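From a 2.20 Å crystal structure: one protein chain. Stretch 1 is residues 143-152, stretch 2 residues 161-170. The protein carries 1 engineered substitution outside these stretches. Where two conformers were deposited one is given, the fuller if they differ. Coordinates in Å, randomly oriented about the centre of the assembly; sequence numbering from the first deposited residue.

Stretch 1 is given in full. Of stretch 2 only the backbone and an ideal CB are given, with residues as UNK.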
# COMPACT_ATOMS: atom_id res chain seq x y z
N PRO A 143 12.93 13.34 -2.49
CA PRO A 143 11.79 12.47 -2.23
C PRO A 143 10.52 12.90 -2.94
O PRO A 143 9.83 12.07 -3.55
CB PRO A 143 11.62 12.57 -0.70
CG PRO A 143 13.02 12.80 -0.20
CD PRO A 143 13.67 13.66 -1.25
N VAL A 144 10.22 14.19 -2.83
CA VAL A 144 9.08 14.81 -3.42
C VAL A 144 9.52 16.16 -3.98
O VAL A 144 10.16 16.95 -3.31
CB VAL A 144 7.97 15.02 -2.36
CG1 VAL A 144 6.76 15.70 -2.98
CG2 VAL A 144 7.54 13.69 -1.77
N VAL A 145 9.15 16.42 -5.23
CA VAL A 145 9.45 17.67 -5.92
C VAL A 145 8.15 18.33 -6.26
O VAL A 145 7.22 17.64 -6.74
CB VAL A 145 10.20 17.38 -7.22
CG1 VAL A 145 10.41 18.66 -8.03
CG2 VAL A 145 11.53 16.73 -6.89
N GLU A 146 8.04 19.63 -6.00
CA GLU A 146 6.88 20.42 -6.41
C GLU A 146 7.27 21.56 -7.31
O GLU A 146 8.19 22.34 -6.99
CB GLU A 146 6.21 21.05 -5.21
CG GLU A 146 5.70 20.07 -4.21
CD GLU A 146 5.08 20.79 -3.03
OE1 GLU A 146 4.07 21.50 -3.24
OE2 GLU A 146 5.60 20.62 -1.91
N ASP A 147 6.55 21.70 -8.42
CA ASP A 147 6.80 22.81 -9.33
C ASP A 147 5.51 23.16 -10.00
O ASP A 147 5.09 22.46 -10.91
CB ASP A 147 7.87 22.44 -10.36
CG ASP A 147 8.22 23.59 -11.30
OD1 ASP A 147 7.56 24.65 -11.25
OD2 ASP A 147 9.13 23.42 -12.11
N GLY A 148 4.87 24.25 -9.53
CA GLY A 148 3.55 24.64 -10.01
C GLY A 148 2.53 23.57 -9.66
O GLY A 148 2.43 23.18 -8.51
N ASN A 149 1.80 23.08 -10.64
CA ASN A 149 0.78 22.07 -10.40
C ASN A 149 1.31 20.60 -10.61
O ASN A 149 0.53 19.65 -10.67
CB ASN A 149 -0.44 22.35 -11.28
CG ASN A 149 -0.11 22.28 -12.78
OD1 ASN A 149 0.94 22.77 -13.21
ND2 ASN A 149 -1.01 21.66 -13.57
N LEU A 150 2.63 20.46 -10.70
CA LEU A 150 3.26 19.15 -10.85
C LEU A 150 3.90 18.77 -9.53
O LEU A 150 4.80 19.49 -9.05
CB LEU A 150 4.33 19.23 -11.94
CG LEU A 150 5.00 17.91 -12.29
CD1 LEU A 150 4.04 16.86 -12.89
CD2 LEU A 150 6.12 18.23 -13.25
N ILE A 151 3.38 17.71 -8.93
CA ILE A 151 3.89 17.15 -7.68
C ILE A 151 4.34 15.71 -7.98
O ILE A 151 3.51 14.84 -8.26
CB ILE A 151 2.80 17.15 -6.58
CG1 ILE A 151 2.30 18.57 -6.34
CG2 ILE A 151 3.32 16.55 -5.28
CD1 ILE A 151 1.41 18.74 -5.12
N SER A 152 5.64 15.48 -7.93
CA SER A 152 6.20 14.16 -8.26
C SER A 152 6.80 13.51 -7.04
O SER A 152 7.21 14.17 -6.10
CB SER A 152 7.23 14.27 -9.39
OG SER A 152 8.23 15.24 -9.10
N UNK A 161 5.46 10.51 2.15
CA UNK A 161 5.79 11.91 1.98
C UNK A 161 5.02 12.49 0.79
O UNK A 161 4.44 13.59 0.88
CB UNK A 161 7.30 12.09 1.79
N UNK A 162 5.00 11.74 -0.31
CA UNK A 162 4.28 12.13 -1.53
C UNK A 162 2.80 12.33 -1.26
O UNK A 162 2.22 13.37 -1.65
CB UNK A 162 4.47 11.08 -2.62
N UNK A 163 2.19 11.35 -0.61
CA UNK A 163 0.76 11.39 -0.30
C UNK A 163 0.40 12.52 0.68
O UNK A 163 -0.58 13.23 0.49
CB UNK A 163 0.32 10.04 0.28
N UNK A 164 1.20 12.68 1.74
CA UNK A 164 0.92 13.74 2.72
C UNK A 164 1.09 15.11 2.07
O UNK A 164 0.25 15.97 2.22
CB UNK A 164 1.84 13.61 3.94
N UNK A 165 2.13 15.28 1.27
CA UNK A 165 2.35 16.55 0.56
C UNK A 165 1.23 16.89 -0.40
O UNK A 165 0.71 18.02 -0.40
CB UNK A 165 3.67 16.50 -0.21
N UNK A 166 0.84 15.91 -1.20
CA UNK A 166 -0.31 16.08 -2.07
C UNK A 166 -1.52 16.50 -1.24
O UNK A 166 -2.22 17.44 -1.61
CB UNK A 166 -0.60 14.79 -2.84
N UNK A 167 -1.78 15.79 -0.14
CA UNK A 167 -2.97 16.06 0.67
C UNK A 167 -2.96 17.49 1.22
O UNK A 167 -3.97 18.18 1.22
CB UNK A 167 -3.06 15.06 1.82
N UNK A 168 -1.80 17.90 1.72
CA UNK A 168 -1.65 19.18 2.35
C UNK A 168 -1.91 20.26 1.31
O UNK A 168 -2.61 21.23 1.56
CB UNK A 168 -0.26 19.33 2.98
N UNK A 169 -1.36 20.07 0.12
CA UNK A 169 -1.64 20.98 -0.98
C UNK A 169 -3.15 21.04 -1.34
O UNK A 169 -3.71 22.13 -1.53
CB UNK A 169 -0.83 20.55 -2.20
N UNK A 170 -3.80 19.89 -1.45
CA UNK A 170 -5.26 19.85 -1.69
C UNK A 170 -6.08 20.52 -0.58
O UNK A 170 -7.10 21.17 -0.87
CB UNK A 170 -5.72 18.40 -1.84

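Stretch 1 is a β-hairpin, its strands 144-147 and 150-152 joined by a type II' turn from Asp147 to Leu150. Stretch 2 is helical throughout, so proline would suit its middle poorly.

Position 161 points toward stretch 1. Its ideal CB lies 3.9 Å from Val144 CG2 and 5.0 Å from Pro143 CB. A small or medium side chain would suit, apolar or polar. The residue is Asp161. Its CG packs 3.8 Å from Val144 CG2, and OD1 is hydrogen-bonded elsewhere in the structure.

Position 162 points sideways. Its ideal CB is 4.1 Å from Val144 CG2 and 5.4 Å from Ser152 O. A long apolar or aromatic side chain could reach back to the backbone of Ile151 and Ser152 in the second strand. The residue is Phe162, with chi1 t. CB makes an apolar contact of 4.1 Å with Val144 CG2. The ring edge meets the backbone of Ile151, with CE1 3.6 Å from Ile151 O.

Position 163 points away, and position 164 is out of reach. Stretch 1 sets no preference at either. They are Ala163 and Leu164.

Position 165 points toward stretch 1, between Val144, Glu146 and Ile151. Its ideal CB is 4.2 Å from Val144 CG1 and 4.9 Å from Glu146 OE2. Valine, threonine, alanine or serine would suit. The residue is Thr165. CG2 lies 4.1 Å from Val144 CG1 and 3.4 Å from Glu146 OE2. OG1 donates to Asp161 O at 2.7 Å, one helical turn back.

Position 166 points sideways. Its ideal CB is 4.9 Å from Ile151 CG2, so an apolar side chain is favoured. The residue is Leu166; its CA lies 4.4 Å from Ile151 CD1.

Positions 167 and 168 are out of reach, and stretch 1 does not select among side chains there. They are Ser167, whose OG donates to Ala163 O at 2.9 Å, and Ala168.

Position 169 points toward stretch 1. Its ideal CB is 4.1 Å from Ile151 CD1 and 5.1 Å from Glu146 OE1. The carboxylate and the nearby turn carbonyl of Gly148 invite a long basic side chain, lysine or arginine; glutamine is possible. The residue is Arg169. NH2 forms a salt bridge with Glu146 OE1 at 2.7 Å. NH1 donates to Gly148 O at 2.3 Å, a very short hydrogen bond. Both acceptors lie near the guanidinium plane, so one group ties strand and turn to the helix.

Position 170 is out of reach and unconstrained by stretch 1. It is Leu170.

Stretch 2 161-170: DFALTLSARL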
# COMPACT_ATOMS: atom_id res chain seq x y z
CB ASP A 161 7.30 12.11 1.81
CG ASP A 161 7.71 13.57 1.99
OD1 ASP A 161 6.82 14.40 2.23
OD2 ASP A 161 8.93 13.87 1.89
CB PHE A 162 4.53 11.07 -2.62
CG PHE A 162 3.61 11.16 -3.81
CD1 PHE A 162 3.90 12.02 -4.88
CD2 PHE A 162 2.47 10.37 -3.89
CE1 PHE A 162 3.06 12.09 -5.99
CE2 PHE A 162 1.64 10.42 -5.00
CZ PHE A 162 1.93 11.31 -6.04
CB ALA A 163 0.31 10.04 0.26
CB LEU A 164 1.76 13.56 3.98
CG LEU A 164 1.46 12.25 4.71
CD1 LEU A 164 2.57 11.93 5.69
CD2 LEU A 164 0.11 12.20 5.43
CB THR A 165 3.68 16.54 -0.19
OG1 THR A 165 4.69 16.30 0.76
CG2 THR A 165 3.97 17.88 -0.86
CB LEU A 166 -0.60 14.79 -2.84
CG LEU A 166 -1.93 14.74 -3.60
CD1 LEU A 166 -2.07 15.89 -4.58
CD2 LEU A 166 -2.07 13.41 -4.32
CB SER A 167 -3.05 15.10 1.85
OG SER A 167 -3.23 13.76 1.43
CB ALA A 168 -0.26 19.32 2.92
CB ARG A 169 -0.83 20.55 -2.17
CG ARG A 169 -1.03 21.44 -3.37
CD ARG A 169 -0.31 22.77 -3.26
NE ARG A 169 -0.09 23.17 -4.64
CZ ARG A 169 1.01 22.92 -5.35
NH1 ARG A 169 1.06 23.29 -6.62
NH2 ARG A 169 2.07 22.33 -4.79
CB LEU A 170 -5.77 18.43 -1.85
CG LEU A 170 -5.39 17.71 -3.15
CD1 LEU A 170 -5.60 16.22 -3.00
CD2 LEU A 170 -6.17 18.24 -4.34
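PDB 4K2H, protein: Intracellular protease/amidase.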